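Local coordinates for protein endoglucanase (Thermotoga maritima, PDB 2FVG) that probably acts as an aminopeptidase of the M42 family, a hydrolase that binds two divalent metal cations per subunit, at residues Thr237-Ile245 and Ile314-Leu325. Numbering follows the deposited sequence.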
loop_
_atom_site.group_PDB
_atom_site.type_symbol
_atom_site.label_atom_id
_atom_site.label_comp_id
_atom_site.label_asym_id
_atom_site.label_seq_id
_atom_site.Cartn_x
_atom_site.Cartn_y
_atom_site.Cartn_z
ATOM N N THR A 237 -5.674 -13.551 -10.518
ATOM C CA THR A 237 -4.398 -12.916 -10.768
ATOM C C THR A 237 -3.404 -13.790 -10.011
ATOM O O THR A 237 -3.547 -13.993 -8.797
ATOM C CB THR A 237 -4.372 -11.474 -10.220
ATOM O OG1 THR A 237 -5.543 -10.779 -10.656
ATOM C CG2 THR A 237 -3.146 -10.737 -10.721
ATOM N N HIS A 238 -2.403 -14.319 -10.701
ATOM C CA HIS A 238 -1.507 -15.258 -10.020
ATOM C C HIS A 238 -0.114 -14.833 -9.668
ATOM O O HIS A 238 0.528 -14.092 -10.405
ATOM C CB HIS A 238 -1.433 -16.557 -10.810
ATOM C CG HIS A 238 -2.771 -17.184 -11.032
ATOM N ND1 HIS A 238 -3.593 -17.572 -9.990
ATOM C CD2 HIS A 238 -3.427 -17.500 -12.172
ATOM C CE1 HIS A 238 -4.704 -18.088 -10.481
ATOM N NE2 HIS A 238 -4.626 -18.061 -11.802
ATOM N N LEU A 239 0.362 -15.346 -8.531
ATOM C CA LEU A 239 1.745 -15.145 -8.105
ATOM C C LEU A 239 2.626 -15.785 -9.167
ATOM O O LEU A 239 2.354 -16.900 -9.607
ATOM C CB LEU A 239 2.007 -15.826 -6.757
ATOM C CG LEU A 239 1.361 -15.307 -5.466
ATOM C CD1 LEU A 239 1.757 -16.185 -4.323
ATOM C CD2 LEU A 239 1.796 -13.905 -5.177
ATOM N N GLY A 240 3.646 -15.068 -9.613
ATOM C CA GLY A 240 4.574 -15.605 -10.594
ATOM C C GLY A 240 4.297 -15.230 -12.037
ATOM O O GLY A 240 5.205 -15.289 -12.866
ATOM N N ASP A 241 3.056 -14.853 -12.345
ATOM C CA ASP A 241 2.689 -14.475 -13.723
ATOM C C ASP A 241 2.963 -13.003 -14.107
ATOM O O ASP A 241 2.624 -12.583 -15.213
ATOM C CB ASP A 241 1.237 -14.892 -14.037
ATOM C CG ASP A 241 1.072 -16.418 -14.152
ATOM O OD1 ASP A 241 2.068 -17.156 -14.003
ATOM O OD2 ASP A 241 -0.056 -16.888 -14.403
ATOM N N GLY A 242 3.575 -12.238 -13.200
ATOM C CA GLY A 242 3.959 -10.844 -13.459
ATOM C C GLY A 242 2.985 -9.797 -12.944
ATOM O O GLY A 242 1.954 -10.134 -12.375
ATOM N N PRO A 243 3.346 -8.508 -13.075
ATOM C CA PRO A 243 2.401 -7.482 -12.665
ATOM C C PRO A 243 1.131 -7.558 -13.497
ATOM O O PRO A 243 1.189 -7.862 -14.710
ATOM C CB PRO A 243 3.130 -6.174 -12.966
ATOM C CG PRO A 243 4.220 -6.550 -13.982
ATOM C CD PRO A 243 4.623 -7.940 -13.564
ATOM N N ALA A 244 0.006 -7.261 -12.852
ATOM C CA ALA A 244 -1.326 -7.254 -13.470
ATOM C C ALA A 244 -1.622 -5.874 -14.020
ATOM O O ALA A 244 -1.429 -4.887 -13.324
ATOM C CB ALA A 244 -2.427 -7.618 -12.417
ATOM N N ILE A 245 -2.120 -5.804 -15.256
ATOM C CA ILE A 245 -2.440 -4.526 -15.901
ATOM C C ILE A 245 -3.969 -4.415 -15.904
ATOM O O ILE A 245 -4.655 -5.248 -16.494
ATOM C CB ILE A 245 -1.767 -4.453 -17.308
ATOM C CG1 ILE A 245 -0.251 -4.653 -17.151
ATOM C CG2 ILE A 245 -1.983 -3.098 -17.979
ATOM C CD1 ILE A 245 0.488 -4.743 -18.464
ATOM N N ILE A 314 3.752 -12.368 -1.566
ATOM C CA ILE A 314 4.076 -11.837 -2.886
ATOM C C ILE A 314 5.239 -12.641 -3.470
ATOM O O ILE A 314 6.024 -13.245 -2.732
ATOM C CB ILE A 314 4.414 -10.327 -2.901
ATOM C CG1 ILE A 314 5.717 -10.038 -2.158
ATOM C CG2 ILE A 314 3.241 -9.497 -2.377
ATOM C CD1 ILE A 314 6.317 -8.696 -2.517
ATOM N N ASP A 315 5.333 -12.654 -4.791
ATOM C CA ASP A 315 6.395 -13.340 -5.476
ATOM C C ASP A 315 7.380 -12.236 -5.798
ATOM O O ASP A 315 6.991 -11.212 -6.368
ATOM C CB ASP A 315 5.837 -14.012 -6.743
ATOM C CG ASP A 315 6.875 -14.802 -7.483
ATOM O OD1 ASP A 315 7.667 -14.187 -8.218
ATOM O OD2 ASP A 315 6.898 -16.042 -7.349
ATOM N N LEU A 316 8.641 -12.415 -5.409
ATOM C CA LEU A 316 9.668 -11.395 -5.658
ATOM C C LEU A 316 9.998 -11.168 -7.146
ATOM O O LEU A 316 10.445 -10.083 -7.516
ATOM C CB LEU A 316 10.919 -11.622 -4.793
ATOM C CG LEU A 316 10.675 -11.525 -3.273
ATOM C CD1 LEU A 316 11.922 -11.886 -2.505
ATOM C CD2 LEU A 316 10.188 -10.131 -2.874
ATOM N N ASN A 317 9.806 -12.171 -7.994
ATOM C CA ASN A 317 10.007 -11.938 -9.421
ATOM C C ASN A 317 8.935 -10.985 -9.947
ATOM O O ASN A 317 9.218 -10.134 -10.787
ATOM C CB ASN A 317 9.983 -13.245 -10.226
ATOM C CG ASN A 317 11.200 -14.104 -9.983
ATOM O OD1 ASN A 317 12.329 -13.610 -9.955
ATOM N ND2 ASN A 317 10.983 -15.406 -9.831
ATOM N N ASP A 318 7.704 -11.129 -9.457
ATOM C CA ASP A 318 6.615 -10.227 -9.854
ATOM C C ASP A 318 6.933 -8.813 -9.384
ATOM O O ASP A 318 6.759 -7.854 -10.116
ATOM C CB ASP A 318 5.301 -10.631 -9.207
ATOM C CG ASP A 318 4.704 -11.869 -9.799
ATOM O OD1 ASP A 318 5.035 -12.266 -10.946
ATOM O OD2 ASP A 318 3.866 -12.437 -9.093
ATOM N N TYR A 319 7.336 -8.691 -8.124
ATOM C CA TYR A 319 7.736 -7.406 -7.569
ATOM C C TYR A 319 8.797 -6.700 -8.445
ATOM O O TYR A 319 8.690 -5.491 -8.725
ATOM C CB TYR A 319 8.284 -7.614 -6.167
ATOM C CG TYR A 319 8.837 -6.354 -5.554
ATOM C CD1 TYR A 319 10.179 -5.982 -5.746
ATOM C CD2 TYR A 319 8.032 -5.543 -4.760
ATOM C CE1 TYR A 319 10.681 -4.815 -5.183
ATOM C CE2 TYR A 319 8.514 -4.402 -4.193
ATOM C CZ TYR A 319 9.822 -4.033 -4.395
ATOM O OH TYR A 319 10.267 -2.888 -3.788
ATOM N N GLU A 320 9.811 -7.455 -8.868
ATOM C CA GLU A 320 10.893 -6.928 -9.688
ATOM C C GLU A 320 10.422 -6.481 -11.048
ATOM O O GLU A 320 10.930 -5.502 -11.597
ATOM C CB GLU A 320 12.012 -7.962 -9.866
ATOM C CG GLU A 320 12.915 -8.093 -8.668
ATOM C CD GLU A 320 13.639 -6.789 -8.350
ATOM O OE1 GLU A 320 14.261 -6.218 -9.278
ATOM O OE2 GLU A 320 13.587 -6.341 -7.175
ATOM N N ASN A 321 9.477 -7.224 -11.611
ATOM C CA ASN A 321 8.927 -6.886 -12.914
ATOM C C ASN A 321 8.028 -5.666 -12.875
ATOM O O ASN A 321 7.951 -4.913 -13.857
ATOM C CB ASN A 321 8.226 -8.086 -13.503
ATOM C CG ASN A 321 9.197 -9.081 -14.028
ATOM O OD1 ASN A 321 10.086 -8.730 -14.801
ATOM N ND2 ASN A 321 9.043 -10.332 -13.624
ATOM N N THR A 322 7.337 -5.494 -11.751
ATOM C CA THR A 322 6.520 -4.307 -11.519
ATOM C C THR A 322 7.443 -3.085 -11.481
ATOM O O THR A 322 7.189 -2.079 -12.160
ATOM C CB THR A 322 5.777 -4.394 -10.196
ATOM O OG1 THR A 322 5.027 -5.610 -10.164
ATOM C CG2 THR A 322 4.799 -3.203 -10.042
ATOM N N LYS A 323 8.517 -3.178 -10.695
ATOM C CA LYS A 323 9.511 -2.120 -10.603
ATOM C C LYS A 323 10.121 -1.841 -11.985
ATOM O O LYS A 323 10.300 -0.681 -12.359
ATOM C CB LYS A 323 10.602 -2.518 -9.606
ATOM C CG LYS A 323 11.764 -1.533 -9.520
ATOM C CD LYS A 323 13.023 -2.138 -8.913
ATOM C CE LYS A 323 13.836 -2.942 -9.938
ATOM N NZ LYS A 323 15.119 -3.478 -9.368
ATOM N N LYS A 324 10.461 -2.888 -12.742
ATOM C CA LYS A 324 11.023 -2.695 -14.088
ATOM C C LYS A 324 10.049 -1.931 -14.974
ATOM O O LYS A 324 10.422 -0.983 -15.629
ATOM C CB LYS A 324 11.354 -4.021 -14.772
ATOM C CG LYS A 324 12.671 -4.692 -14.394
ATOM C CD LYS A 324 12.870 -5.917 -15.296
ATOM C CE LYS A 324 14.135 -6.707 -14.985
ATOM N NZ LYS A 324 14.075 -7.390 -13.668
ATOM N N LEU A 325 8.795 -2.363 -14.991
ATOM C CA LEU A 325 7.746 -1.736 -15.797
ATOM C C LEU A 325 7.511 -0.259 -15.460
ATOM O O LEU A 325 7.389 0.559 -16.355
ATOM C CB LEU A 325 6.431 -2.527 -15.685
ATOM C CG LEU A 325 5.258 -2.130 -16.577
ATOM C CD1 LEU A 325 5.662 -2.087 -18.065
ATOM C CD2 LEU A 325 4.089 -3.072 -16.358
#
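A type II beta turn, His-238 to Asp-241, docks against the N-terminal end of helix 316-332 in the M42 peptidase fold, and the carboxylate of Asp-318 in the helix's first turn makes the join. Its two oxygens take one amide inside the turn and one just after it. Gly-240 N donates to Asp-318 OD2 over 2.7 Å, nearly straight at 165° and on the syn side. Gly-242 N reaches Asp-318 OD1, also at 2.7 Å, but bent to 135° and from above the carboxylate plane. With CG turned anti to the carbonyl carbon (chi1 -73°), the group faces the turn and both bonds fix its rotation. Replacing this aspartate by an alanine removes both oxygens and is likely to leave the amides of Gly-240 and Gly-242 without these acceptors, with the turn less firmly tied to the helix.

Gly-240 also passes close to the N-cap residue: Asp-315 CB lies 3.8 Å from Gly-240 N. Asp-315 OD1 accepts weak capping bonds from Asn-317 N and Asp-318 N, while OD2 pairs with Arg-160. Next to Asp-315, Leu-239 CD2 lies 3.8 Å from Ile-314 CA, near the end of strand 312-315.

Beyond the turn, the chain enters strand 244-245 through Pro-243, which packs along the following part of the helix, from Asn-321 to Leu-325. Its CD meets Asn-321 CB at 3.6 Å, the two side chains crossing at about a right angle, and its CG packs on Leu-325 CD2. Pro-243 CB comes within 3.4 Å of Thr-322 OG1, a hydroxyl that donates to Asp-318 O at 2.8 Å from above the carbonyl plane.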